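Local coordinates for outer membrane protein Omp121 (Bacteroides thetaiotaomicron, PDB 5FQ8) that probably imports nutrients across the outer membrane as a TonB-dependent transporter, a β-barrel filled by a plug domain, at residues Glu531-Trp534 with Leu538-Thr541; Val463-Pro468 with Ile474-Gly479; Leu40-Thr45 with Glu647-Leu652; Lys586-Trp591 with Ser662-Tyr667; Gln389-Phe394 with Lys399-Met404. One frame throughout, in Å; residues are numbered along the deposited sequence.

Interaction 1. Residues Glu531-Trp534 with Leu538-Thr541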
# COMPACT_ATOMS: atom_id res chain seq x y z
N GLU B 531 29.14 38.13 -29.63
CA GLU B 531 29.45 37.66 -30.98
C GLU B 531 30.15 38.77 -31.75
O GLU B 531 29.54 39.81 -32.02
CB GLU B 531 28.18 37.22 -31.71
CG GLU B 531 28.38 36.89 -33.17
CD GLU B 531 28.13 35.42 -33.45
OE1 GLU B 531 27.61 34.73 -32.55
OE2 GLU B 531 28.47 34.97 -34.56
N GLY B 532 31.40 38.54 -32.12
CA GLY B 532 32.16 39.45 -32.98
C GLY B 532 32.32 38.86 -34.37
O GLY B 532 32.55 37.66 -34.52
N SER B 533 32.23 39.72 -35.39
CA SER B 533 32.19 39.28 -36.77
C SER B 533 32.91 40.28 -37.68
O SER B 533 32.67 41.48 -37.58
CB SER B 533 30.74 39.09 -37.22
OG SER B 533 30.65 38.93 -38.62
N TRP B 534 33.78 39.78 -38.55
CA TRP B 534 34.49 40.60 -39.54
C TRP B 534 34.27 40.03 -40.94
O TRP B 534 34.89 39.03 -41.31
CB TRP B 534 35.98 40.68 -39.23
CG TRP B 534 36.74 41.73 -40.02
CD1 TRP B 534 36.94 43.03 -39.66
CD2 TRP B 534 37.39 41.57 -41.29
NE1 TRP B 534 37.67 43.68 -40.62
CE2 TRP B 534 37.95 42.81 -41.64
CE3 TRP B 534 37.54 40.49 -42.17
CZ2 TRP B 534 38.66 43.00 -42.82
CZ3 TRP B 534 38.24 40.69 -43.34
CH2 TRP B 534 38.79 41.94 -43.66
N LEU B 538 35.77 36.07 -40.33
CA LEU B 538 36.20 35.85 -38.95
C LEU B 538 35.01 36.01 -38.02
O LEU B 538 34.43 37.09 -37.92
CB LEU B 538 37.29 36.84 -38.56
CG LEU B 538 38.72 36.52 -38.98
CD1 LEU B 538 39.57 37.75 -38.77
CD2 LEU B 538 39.25 35.38 -38.16
N TYR B 539 34.66 34.93 -37.35
CA TYR B 539 33.59 34.94 -36.37
C TYR B 539 34.18 34.61 -35.01
O TYR B 539 34.99 33.69 -34.90
CB TYR B 539 32.51 33.94 -36.75
CG TYR B 539 31.70 34.33 -37.95
CD1 TYR B 539 30.76 35.34 -37.88
CD2 TYR B 539 31.85 33.65 -39.15
CE1 TYR B 539 29.99 35.67 -38.97
CE2 TYR B 539 31.09 33.98 -40.25
CZ TYR B 539 30.16 34.99 -40.15
OH TYR B 539 29.41 35.31 -41.26
N LEU B 540 33.78 35.35 -33.99
CA LEU B 540 34.28 35.16 -32.65
C LEU B 540 33.13 35.22 -31.66
O LEU B 540 32.16 35.96 -31.86
CB LEU B 540 35.32 36.21 -32.29
CG LEU B 540 36.04 36.07 -30.96
CD1 LEU B 540 37.14 35.04 -31.07
CD2 LEU B 540 36.61 37.41 -30.54
N THR B 541 33.23 34.43 -30.60
CA THR B 541 32.17 34.37 -29.60
C THR B 541 32.75 34.20 -28.21
O THR B 541 33.62 33.36 -27.99
CB THR B 541 31.21 33.23 -29.92
OG1 THR B 541 30.96 33.21 -31.32
CG2 THR B 541 29.92 33.44 -29.19
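A β-hairpin of the transmembrane barrel brings G532 and W534, close to the end of strand 513-534, against L540 and L538 at the start of strand 538-549. G532 and L540 form an antiparallel hydrogen-bonded pair, with G532 N to L540 O and L540 N to G532 O both at 2.7 Å. Beside the turn, W534 N donates to L538 O at 2.8 Å, while L538 N returns a longer bond of 3.2 Å to W534 O. The CB atoms of W534 and L538 meet at 4.1 Å, but the indole leads away to pack edge-to-face with F472 of the preceding hairpin. E531, S533, Y539 and T541 occupy the other face, where E531 and Y539 both touch A39 of the plug region. The carboxylate of E531 is turned 68° from the Y539 ring plane, its OE2 4.1 Å from Y539 CD1. With CG beside its backbone N (chi1 -70°), Y539 brings its ring obliquely up to S533, with CE1 3.3 Å from S533 OG.

Interaction 2. Residues Val463-Pro468 with Ile474-Gly479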
# COMPACT_ATOMS: atom_id res chain seq x y z
N VAL B 463 18.13 40.27 -23.34
CA VAL B 463 18.20 41.45 -24.19
C VAL B 463 19.30 41.24 -25.22
O VAL B 463 20.44 40.91 -24.86
CB VAL B 463 18.44 42.73 -23.38
CG1 VAL B 463 19.63 42.58 -22.48
CG2 VAL B 463 18.63 43.91 -24.30
N ASN B 464 18.96 41.40 -26.49
CA ASN B 464 19.91 41.22 -27.58
C ASN B 464 20.23 42.56 -28.22
O ASN B 464 19.38 43.46 -28.27
CB ASN B 464 19.36 40.26 -28.63
CG ASN B 464 20.41 39.86 -29.64
OD1 ASN B 464 20.45 40.39 -30.75
ND2 ASN B 464 21.28 38.94 -29.26
N PHE B 465 21.46 42.68 -28.71
CA PHE B 465 21.93 43.90 -29.36
C PHE B 465 22.72 43.51 -30.59
O PHE B 465 23.72 42.80 -30.47
CB PHE B 465 22.78 44.72 -28.40
CG PHE B 465 23.49 45.85 -29.03
CD1 PHE B 465 22.81 46.79 -29.78
CD2 PHE B 465 24.85 46.01 -28.86
CE1 PHE B 465 23.47 47.85 -30.35
CE2 PHE B 465 25.52 47.07 -29.43
CZ PHE B 465 24.82 47.99 -30.18
N ASN B 466 22.29 43.96 -31.76
CA ASN B 466 22.93 43.56 -33.02
C ASN B 466 23.10 44.77 -33.92
O ASN B 466 22.12 45.34 -34.39
CB ASN B 466 22.11 42.48 -33.72
CG ASN B 466 22.86 41.83 -34.86
OD1 ASN B 466 23.66 42.48 -35.53
ND2 ASN B 466 22.63 40.55 -35.07
N MET B 467 24.36 45.14 -34.19
CA MET B 467 24.63 46.34 -34.95
C MET B 467 25.89 46.21 -35.80
O MET B 467 26.96 45.92 -35.25
CB MET B 467 24.78 47.54 -34.02
CG MET B 467 25.38 48.74 -34.70
SD MET B 467 26.16 49.85 -33.55
CE MET B 467 24.78 50.80 -32.98
N PRO B 468 25.80 46.44 -37.11
CA PRO B 468 27.00 46.42 -37.95
C PRO B 468 27.74 47.74 -37.91
O PRO B 468 27.13 48.81 -37.91
CB PRO B 468 26.44 46.15 -39.35
CG PRO B 468 25.08 46.71 -39.31
CD PRO B 468 24.57 46.44 -37.92
N ILE B 474 28.52 43.30 -34.51
CA ILE B 474 28.47 43.08 -33.07
C ILE B 474 27.13 42.47 -32.73
O ILE B 474 26.09 42.97 -33.18
CB ILE B 474 28.68 44.40 -32.31
CG1 ILE B 474 29.89 45.13 -32.86
CG2 ILE B 474 28.89 44.14 -30.84
CD1 ILE B 474 30.12 46.44 -32.20
N ASN B 475 27.14 41.39 -31.95
CA ASN B 475 25.90 40.82 -31.43
C ASN B 475 26.11 40.46 -29.97
O ASN B 475 26.83 39.51 -29.66
CB ASN B 475 25.46 39.60 -32.23
CG ASN B 475 24.07 39.14 -31.86
OD1 ASN B 475 23.74 39.00 -30.68
ND2 ASN B 475 23.23 38.91 -32.86
N ALA B 476 25.48 41.22 -29.08
CA ALA B 476 25.54 40.97 -27.64
C ALA B 476 24.22 40.39 -27.16
O ALA B 476 23.16 40.65 -27.74
CB ALA B 476 25.85 42.26 -26.88
N LEU B 477 24.29 39.59 -26.10
CA LEU B 477 23.11 39.00 -25.49
C LEU B 477 23.35 38.94 -23.99
O LEU B 477 24.33 38.34 -23.55
CB LEU B 477 22.83 37.60 -26.04
CG LEU B 477 21.40 37.04 -26.04
CD1 LEU B 477 21.40 35.61 -26.53
CD2 LEU B 477 20.76 37.10 -24.69
N VAL B 478 22.46 39.56 -23.22
CA VAL B 478 22.48 39.50 -21.76
C VAL B 478 21.17 38.88 -21.30
O VAL B 478 20.09 39.26 -21.78
CB VAL B 478 22.67 40.90 -21.15
CG1 VAL B 478 22.29 40.88 -19.71
CG2 VAL B 478 24.09 41.33 -21.28
N GLY B 479 21.24 37.93 -20.35
CA GLY B 479 20.08 37.16 -19.98
C GLY B 479 20.04 36.77 -18.52
O GLY B 479 20.99 36.96 -17.77
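N464 and N475 reach toward each other diagonally across a barrel hairpin, their side chains crossing at about a right angle with amide planes 60° apart. N464 ND2 donates to N475 OD1 at 2.8 Å, with the acceptor tilted somewhat out of the N464 amide plane. Both residues hold CG on the far side of CB from the backbone N (chi1 -170° in each), which raises the two amides from the same face. N466, directly across from N475, extends this polar row, and L477 shares the face, its side chain touching L152 of the plug region. On the other face V463 and V478 run alongside each other in the same direction, with V463 CG1 3.7 Å from V478 CB. Farther along, A476 CB meets the rim of the F465 ring close to the ring plane, and F465 stacks with F398 of the adjoining strand. Paired backbone bonds at V463-V478, F465-A476 and M467-I474 join strands 446-469 and 472-495; F465 N to A476 O, for example, is 2.8 Å. The split chemistry, amides on the L477 face and apolar groups on the F465 face, is consistent with a barrel wall whose inner side is polar and whose outer side meets lipid.

Interaction 3. Residues Leu40-Thr45 with Glu647-Leu652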
# COMPACT_ATOMS: atom_id res chain seq x y z
N LEU B 40 29.44 29.07 -36.03
CA LEU B 40 29.74 28.29 -34.85
C LEU B 40 31.21 27.90 -34.83
O LEU B 40 31.87 27.82 -35.86
CB LEU B 40 28.88 27.05 -34.83
CG LEU B 40 28.41 26.49 -33.50
CD1 LEU B 40 27.60 27.53 -32.75
CD2 LEU B 40 27.58 25.27 -33.78
N GLY B 41 31.71 27.62 -33.63
CA GLY B 41 33.10 27.26 -33.49
C GLY B 41 33.32 25.90 -32.88
O GLY B 41 34.38 25.65 -32.31
N TYR B 42 32.33 25.01 -32.97
CA TYR B 42 32.49 23.66 -32.45
C TYR B 42 31.57 22.73 -33.23
O TYR B 42 30.77 23.16 -34.05
CB TYR B 42 32.22 23.61 -30.94
CG TYR B 42 30.86 24.11 -30.51
CD1 TYR B 42 29.78 23.26 -30.46
CD2 TYR B 42 30.68 25.42 -30.15
CE1 TYR B 42 28.54 23.71 -30.07
CE2 TYR B 42 29.45 25.88 -29.76
CZ TYR B 42 28.38 25.02 -29.72
OH TYR B 42 27.16 25.48 -29.33
N ALA B 43 31.71 21.43 -32.97
CA ALA B 43 31.00 20.43 -33.74
C ALA B 43 29.51 20.54 -33.54
O ALA B 43 29.03 20.66 -32.41
CB ALA B 43 31.47 19.03 -33.36
N ALA B 44 28.77 20.48 -34.64
CA ALA B 44 27.32 20.43 -34.62
C ALA B 44 26.84 19.78 -35.91
O ALA B 44 27.54 19.79 -36.92
CB ALA B 44 26.70 21.82 -34.46
N THR B 45 25.65 19.20 -35.85
CA THR B 45 25.06 18.53 -37.00
C THR B 45 23.60 18.94 -37.13
O THR B 45 22.88 18.98 -36.13
CB THR B 45 25.17 17.02 -36.86
OG1 THR B 45 26.54 16.64 -36.92
CG2 THR B 45 24.44 16.34 -37.98
N GLU B 647 36.67 21.84 -21.86
CA GLU B 647 36.86 21.19 -23.15
C GLU B 647 37.71 22.05 -24.05
O GLU B 647 37.61 23.27 -24.03
CB GLU B 647 35.53 20.92 -23.83
CG GLU B 647 35.66 20.13 -25.09
CD GLU B 647 34.34 19.65 -25.58
OE1 GLU B 647 33.46 20.50 -25.83
OE2 GLU B 647 34.15 18.44 -25.68
N SER B 648 38.57 21.39 -24.82
CA SER B 648 39.30 21.98 -25.94
C SER B 648 38.87 21.30 -27.22
O SER B 648 38.73 20.08 -27.26
CB SER B 648 40.81 21.83 -25.79
OG SER B 648 41.25 22.24 -24.52
N GLU B 649 38.67 22.08 -28.27
CA GLU B 649 38.23 21.48 -29.52
C GLU B 649 38.75 22.28 -30.71
O GLU B 649 38.75 23.51 -30.69
CB GLU B 649 36.71 21.39 -29.58
CG GLU B 649 36.17 20.62 -30.74
CD GLU B 649 34.69 20.54 -30.73
OE1 GLU B 649 34.08 21.26 -29.91
OE2 GLU B 649 34.13 19.76 -31.53
N VAL B 650 39.16 21.56 -31.75
CA VAL B 650 39.55 22.15 -33.03
C VAL B 650 38.94 21.30 -34.13
O VAL B 650 38.79 20.08 -33.99
CB VAL B 650 41.08 22.25 -33.17
CG1 VAL B 650 41.73 20.88 -33.14
CG2 VAL B 650 41.46 22.98 -34.42
N GLY B 651 38.55 21.94 -35.22
CA GLY B 651 37.82 21.26 -36.28
C GLY B 651 37.98 21.93 -37.62
O GLY B 651 38.29 23.12 -37.71
N LEU B 652 37.75 21.14 -38.68
CA LEU B 652 37.88 21.59 -40.07
C LEU B 652 36.70 21.09 -40.89
O LEU B 652 36.33 19.92 -40.82
CB LEU B 652 39.19 21.10 -40.69
CG LEU B 652 39.44 21.45 -42.17
CD1 LEU B 652 39.40 22.93 -42.39
CD2 LEU B 652 40.77 20.93 -42.58
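E649 carries this contact, pointing its carboxylate from strand 643-656 of the barrel at Y42 and A43 at the start of the plug. The one hydrogen bond across the segments runs from A43 N to E649 OE2, at 3.3 Å with an N-H...O angle of 147°. Its donor approaches from above the carboxylate plane, about 45° out of it. The same oxygen takes part in a stronger electrostatic contact, a salt bridge to R89 NH2, while R89 NH1 pairs with E647 OE2 two residues back on the strand. R89 thus spans two glutamates of one strand, and E647 has R670 as a second cationic partner. This cluster of positive charge would be expected to favour the ionised form of both acids. Two close approaches to carbon accompany these: OE1 lies 3.2 Å from Y42 CB, and OE2 lies 3.3 Å from A43 CB. E649 spans the gap because CG is trans to the backbone N (chi1 -172°) and the chain stays extended beyond it. The Y42 ring leads away from the glutamate and has L40 CG 3.9 Å above one face, offset toward the rim. A43 also hydrogen-bonds through its backbone to K145, next to plug strand 138-144, just before strand 44-48 begins. Buried polar ties of this kind between wall strand and plug belong to the TonB-dependent receptor fold, in which the plug domain sits inside the barrel.

Interaction 4. Residues Lys586-Trp591 with Ser662-Tyr667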
# COMPACT_ATOMS: atom_id res chain seq x y z
N LYS B 586 36.28 26.16 -43.77
CA LYS B 586 36.10 26.80 -42.47
C LYS B 586 36.93 26.06 -41.44
O LYS B 586 36.89 24.83 -41.39
CB LYS B 586 34.62 26.78 -42.08
CG LYS B 586 34.30 27.13 -40.66
CD LYS B 586 32.92 26.58 -40.33
CE LYS B 586 32.42 27.03 -38.97
NZ LYS B 586 31.95 28.45 -38.99
N ILE B 587 37.67 26.79 -40.62
CA ILE B 587 38.46 26.19 -39.55
C ILE B 587 37.91 26.67 -38.22
O ILE B 587 37.48 27.82 -38.09
CB ILE B 587 39.97 26.50 -39.72
CG1 ILE B 587 40.79 25.66 -38.76
CG2 ILE B 587 40.24 27.95 -39.49
CD1 ILE B 587 42.25 25.99 -38.76
N ARG B 588 37.91 25.77 -37.22
CA ARG B 588 37.15 25.92 -35.98
C ARG B 588 38.03 25.69 -34.77
O ARG B 588 38.94 24.86 -34.79
CB ARG B 588 36.00 24.91 -35.92
CG ARG B 588 34.67 25.44 -36.30
CD ARG B 588 33.59 24.47 -35.91
NE ARG B 588 33.34 23.44 -36.91
CZ ARG B 588 33.78 22.20 -36.83
NH1 ARG B 588 34.51 21.85 -35.79
NH2 ARG B 588 33.50 21.32 -37.78
N ALA B 589 37.72 26.39 -33.68
CA ALA B 589 38.42 26.15 -32.42
C ALA B 589 37.58 26.66 -31.25
O ALA B 589 36.86 27.65 -31.37
CB ALA B 589 39.79 26.82 -32.41
N SER B 590 37.70 25.97 -30.11
CA SER B 590 36.95 26.32 -28.92
C SER B 590 37.71 25.91 -27.66
O SER B 590 38.36 24.87 -27.63
CB SER B 590 35.59 25.64 -28.89
OG SER B 590 35.76 24.27 -28.65
N TRP B 591 37.59 26.74 -26.64
CA TRP B 591 38.01 26.42 -25.28
C TRP B 591 36.99 27.05 -24.34
O TRP B 591 36.65 28.22 -24.51
CB TRP B 591 39.40 26.97 -24.96
CG TRP B 591 39.85 26.70 -23.54
CD1 TRP B 591 40.72 25.74 -23.14
CD2 TRP B 591 39.47 27.42 -22.35
NE1 TRP B 591 40.90 25.79 -21.78
CE2 TRP B 591 40.14 26.82 -21.27
CE3 TRP B 591 38.62 28.51 -22.09
CZ2 TRP B 591 39.99 27.27 -19.95
CZ3 TRP B 591 38.48 28.95 -20.78
CH2 TRP B 591 39.16 28.33 -19.73
N SER B 662 32.20 16.86 -49.44
CA SER B 662 32.11 17.61 -48.19
C SER B 662 32.59 16.73 -47.05
O SER B 662 32.23 15.55 -46.99
CB SER B 662 30.67 18.07 -47.95
OG SER B 662 30.47 18.44 -46.60
N PHE B 663 33.42 17.30 -46.17
CA PHE B 663 33.92 16.57 -45.01
C PHE B 663 34.00 17.49 -43.81
O PHE B 663 34.21 18.70 -43.94
CB PHE B 663 35.30 15.95 -45.26
CG PHE B 663 36.44 16.90 -45.05
CD1 PHE B 663 37.04 17.05 -43.82
CD2 PHE B 663 36.91 17.66 -46.11
CE1 PHE B 663 38.06 17.94 -43.63
CE2 PHE B 663 37.95 18.54 -45.93
CZ PHE B 663 38.52 18.68 -44.69
N ASP B 664 33.85 16.90 -42.63
CA ASP B 664 33.91 17.61 -41.36
C ASP B 664 34.70 16.75 -40.39
O ASP B 664 34.44 15.56 -40.29
CB ASP B 664 32.50 17.90 -40.81
CG ASP B 664 32.52 18.80 -39.60
OD1 ASP B 664 32.56 20.03 -39.75
OD2 ASP B 664 32.48 18.28 -38.48
N VAL B 665 35.69 17.35 -39.73
CA VAL B 665 36.55 16.66 -38.77
C VAL B 665 36.66 17.48 -37.51
O VAL B 665 36.96 18.67 -37.57
CB VAL B 665 37.96 16.39 -39.33
CG1 VAL B 665 38.75 15.55 -38.35
CG2 VAL B 665 37.87 15.71 -40.65
N SER B 666 36.45 16.84 -36.37
CA SER B 666 36.59 17.49 -35.08
C SER B 666 37.51 16.68 -34.18
O SER B 666 37.50 15.45 -34.23
CB SER B 666 35.24 17.68 -34.42
OG SER B 666 34.41 18.44 -35.26
N TYR B 667 38.32 17.38 -33.39
CA TYR B 667 39.18 16.78 -32.38
C TYR B 667 38.88 17.46 -31.06
O TYR B 667 39.01 18.68 -30.95
CB TYR B 667 40.65 16.94 -32.73
CG TYR B 667 41.12 16.15 -33.92
CD1 TYR B 667 41.56 14.85 -33.78
CD2 TYR B 667 41.15 16.72 -35.19
CE1 TYR B 667 42.00 14.13 -34.86
CE2 TYR B 667 41.59 16.00 -36.28
CZ TYR B 667 42.01 14.71 -36.11
OH TYR B 667 42.44 13.98 -37.18
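R588 meets D664 in a salt bridge, NH2 to OD1, whose 2.5 Å is short and probably imprecise. The oxygen lies beyond the end of NH2, near the guanidinium plane, with the guanidinium and carboxylate planes 36° apart. At the other terminal nitrogen, NH1 makes a weak hydrogen bond of 3.5 Å to S666 OG. The two side chains of the salt bridge cross at about a right angle; a bend at chi3 (-86°) helps turn the guanidinium toward its partners. These groups bridge next-but-one strands of the barrel wall, 582-596 and 661-680, which run nearly parallel, 23° apart, with strand 643-656 antiparallel between them. R588 is hydrogen-bonded through its backbone to G651 on that middle strand, and the arginine side chain passes over this glycine, where no side chain stands in its way. Farther out, N653 touches D664 and E649 touches S666. The serine also contacts A43 and R89 of the plug region, which places this face of the strands on the inside of the barrel.

Interaction 5. Residues Gln389-Phe394 with Lys399-Met404. With KR0 (3-decanoyloxypropyl decanoate), chain K; C8E ((hydroxyethyloxy)tri(ethyloxy)octane), chain U.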
# COMPACT_ATOMS: atom_id res chain seq x y z
N GLN B 389 6.42 33.07 -25.50
CA GLN B 389 7.53 33.95 -25.80
C GLN B 389 6.99 35.30 -26.23
O GLN B 389 6.05 35.37 -27.01
CB GLN B 389 8.42 33.37 -26.89
CG GLN B 389 9.68 34.13 -27.06
CD GLN B 389 10.59 33.46 -28.03
OE1 GLN B 389 11.16 32.42 -27.75
NE2 GLN B 389 10.73 34.06 -29.21
N LEU B 390 7.60 36.36 -25.70
CA LEU B 390 7.29 37.74 -26.04
C LEU B 390 8.55 38.37 -26.58
O LEU B 390 9.52 38.55 -25.83
CB LEU B 390 6.79 38.50 -24.82
CG LEU B 390 6.38 39.94 -25.05
CD1 LEU B 390 5.25 39.90 -26.01
CD2 LEU B 390 5.96 40.59 -23.77
N ASP B 391 8.56 38.69 -27.87
CA ASP B 391 9.67 39.39 -28.49
C ASP B 391 9.27 40.84 -28.73
O ASP B 391 8.16 41.11 -29.18
CB ASP B 391 10.05 38.75 -29.82
CG ASP B 391 10.72 37.43 -29.65
OD1 ASP B 391 11.89 37.40 -29.20
OD2 ASP B 391 10.09 36.41 -29.98
N TYR B 392 10.18 41.76 -28.44
CA TYR B 392 9.90 43.17 -28.69
C TYR B 392 11.18 43.87 -29.13
O TYR B 392 12.11 44.00 -28.34
CB TYR B 392 9.32 43.84 -27.45
CG TYR B 392 8.93 45.27 -27.66
CD1 TYR B 392 7.78 45.59 -28.36
CD2 TYR B 392 9.71 46.31 -27.17
CE1 TYR B 392 7.42 46.89 -28.56
CE2 TYR B 392 9.35 47.61 -27.36
CZ TYR B 392 8.20 47.90 -28.06
OH TYR B 392 7.82 49.19 -28.27
N GLU B 393 11.20 44.33 -30.37
CA GLU B 393 12.36 45.03 -30.92
C GLU B 393 12.23 46.53 -30.65
O GLU B 393 11.15 47.10 -30.79
CB GLU B 393 12.47 44.74 -32.41
CG GLU B 393 12.66 43.26 -32.71
CD GLU B 393 12.52 42.91 -34.17
OE1 GLU B 393 12.30 43.82 -34.99
OE2 GLU B 393 12.63 41.71 -34.50
N PHE B 394 13.33 47.16 -30.25
CA PHE B 394 13.28 48.58 -29.93
C PHE B 394 14.63 49.23 -30.22
O PHE B 394 15.68 48.61 -30.08
CB PHE B 394 12.91 48.81 -28.47
CG PHE B 394 13.92 48.26 -27.49
CD1 PHE B 394 13.90 46.92 -27.15
CD2 PHE B 394 14.86 49.09 -26.91
CE1 PHE B 394 14.81 46.41 -26.26
CE2 PHE B 394 15.78 48.59 -26.02
CZ PHE B 394 15.75 47.25 -25.69
N LYS B 399 16.44 44.00 -28.97
CA LYS B 399 15.29 43.09 -28.99
C LYS B 399 15.16 42.51 -27.59
O LYS B 399 16.11 41.91 -27.08
CB LYS B 399 15.49 41.99 -30.03
CG LYS B 399 14.37 40.96 -30.10
CD LYS B 399 14.85 39.62 -30.65
CE LYS B 399 14.82 39.57 -32.16
NZ LYS B 399 15.13 38.21 -32.67
N PHE B 400 14.00 42.71 -26.96
CA PHE B 400 13.72 42.08 -25.68
C PHE B 400 12.99 40.76 -25.90
O PHE B 400 12.09 40.67 -26.74
CB PHE B 400 12.87 42.99 -24.79
CG PHE B 400 12.38 42.33 -23.55
CD1 PHE B 400 11.24 41.57 -23.55
CD2 PHE B 400 13.08 42.46 -22.37
CE1 PHE B 400 10.81 40.95 -22.41
CE2 PHE B 400 12.64 41.84 -21.22
CZ PHE B 400 11.51 41.09 -21.24
N THR B 401 13.35 39.75 -25.12
CA THR B 401 12.71 38.46 -25.23
C THR B 401 12.42 37.90 -23.85
O THR B 401 13.33 37.76 -23.03
CB THR B 401 13.56 37.49 -26.02
OG1 THR B 401 13.53 37.86 -27.40
CG2 THR B 401 13.02 36.09 -25.89
N TYR B 402 11.16 37.59 -23.59
CA TYR B 402 10.76 36.82 -22.43
C TYR B 402 10.23 35.48 -22.90
O TYR B 402 9.34 35.43 -23.76
CB TYR B 402 9.69 37.54 -21.60
CG TYR B 402 9.11 36.66 -20.51
CD1 TYR B 402 9.90 36.17 -19.48
CD2 TYR B 402 7.77 36.31 -20.51
CE1 TYR B 402 9.38 35.37 -18.50
CE2 TYR B 402 7.24 35.51 -19.53
CZ TYR B 402 8.05 35.05 -18.53
OH TYR B 402 7.53 34.25 -17.55
N ARG B 403 10.76 34.41 -22.36
CA ARG B 403 10.32 33.07 -22.70
C ARG B 403 10.15 32.27 -21.43
O ARG B 403 10.99 32.34 -20.53
CB ARG B 403 11.32 32.40 -23.62
CG ARG B 403 11.06 30.94 -23.84
CD ARG B 403 12.31 30.29 -24.37
NE ARG B 403 12.86 31.08 -25.46
CZ ARG B 403 14.15 31.17 -25.74
NH1 ARG B 403 15.04 30.54 -25.00
NH2 ARG B 403 14.54 31.92 -26.76
N MET B 404 9.06 31.52 -21.34
CA MET B 404 8.70 30.77 -20.15
C MET B 404 8.22 29.40 -20.57
O MET B 404 7.39 29.28 -21.47
CB MET B 404 7.61 31.48 -19.34
CG MET B 404 6.94 30.61 -18.28
SD MET B 404 5.92 31.52 -17.11
CE MET B 404 5.26 30.18 -16.15
C1 KR0 K . 12.53 30.80 -10.14
O1 KR0 K . 12.62 31.98 -10.94
C2 KR0 K . 12.17 29.67 -11.08
C3 KR0 K . 10.75 29.22 -10.87
C4 KR0 K . 5.72 32.73 -11.09
O4 KR0 K . 9.80 30.15 -11.38
C5 KR0 K . 8.41 29.94 -11.00
C6 KR0 K . 6.10 33.24 -12.48
C7 KR0 K . 11.62 33.03 -10.85
C8 KR0 K . 4.94 33.83 -13.28
O8 KR0 K . 8.16 29.02 -10.26
C9 KR0 K . 5.35 34.21 -14.71
O9 KR0 K . 11.23 33.40 -9.76
C10 KR0 K . 7.29 30.82 -11.50
C11 KR0 K . 6.82 31.85 -10.48
C12 KR0 K . 11.04 33.66 -12.09
C13 KR0 K . 10.98 35.17 -11.89
C14 KR0 K . 4.34 35.15 -15.39
C15 KR0 K . 4.53 35.24 -16.90
C16 KR0 K . 3.40 35.96 -17.59
C17 KR0 K . 10.90 35.92 -13.21
C18 KR0 K . 9.49 36.35 -13.59
C19 KR0 K . 9.49 36.94 -15.00
C20 KR0 K . 8.22 37.70 -15.35
C21 KR0 K . 8.28 38.21 -16.79
C22 KR0 K . 7.26 39.32 -17.06
C23 KR0 K . 7.08 39.65 -18.53
C8 C8E U . 3.37 28.35 -11.13
O9 C8E U . 3.00 27.88 -12.40
C10 C8E U . 2.89 28.96 -13.29
C11 C8E U . 1.80 28.73 -14.34
O12 C8E U . 2.21 29.41 -15.51
C13 C8E U . 1.32 29.32 -16.59
C14 C8E U . 2.05 29.79 -17.85
O15 C8E U . 3.03 28.86 -18.24
C16 C8E U . 3.46 29.08 -19.56
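D391 and T401 extend together, joined by a hydrogen bond from T401 OG1 to D391 OD1, whose 2.5 Å is short for such a bond and probably imprecise. The other carboxylate oxygen, OD2, accepts Q389 NE2 at 2.6 Å on its syn side. Q389 OE1 in turn receives R403 NE at 3.2 Å, nearly straight (164°) and in the guanidinium plane. K387 NZ gives the same oxygen a further bond, so the amide of Q389 is fixed at both ends. This polar chain lies on one face of a barrel β-hairpin, strands 376-394 and 398-417, whose backbones pair at L390-Y402 and Y392-F400; F400 N to Y392 O is 2.7 Å. R403 touches V107 of the plug region. Near the turn E393 and K399 run alongside each other, CG to CG 3.9 Å, without their charged ends meeting. The opposite face is largely aromatic and apolar: L390 packs on F261 of a second subunit. Nearer the turn, F394 CE1 sits 4.2 Å from F400 CB. Y402 turns its ring to a bound 3-decanoyloxypropyl decanoate, whose C21 lies 3.5 Å above one face, offset toward the rim. M404, extended beyond CG, brings SD to 3.6 Å from C9 of the same lipid.

Interactions 1, 2 and 5 are surface contacts between sequential strands of barrel hairpins, built on antiparallel backbone ladders with a polar and a more apolar face. They form one run of wall: K399 O meets N464 N between interactions 5 and 2, and N475 O meets E531 N between interactions 2 and 1. Of the three, interaction 5 is distinguished by its lipid and the neighbouring subunit. Interactions 3 and 4, with centres about 5 Å apart, share strand 643-656, which supplies E649 to one and separates the partners of the other. Both depend on charged side chains reaching between non-adjacent elements: interaction 3 is buried and joins plug to wall, whereas interaction 4 is partly buried and stays within the wall.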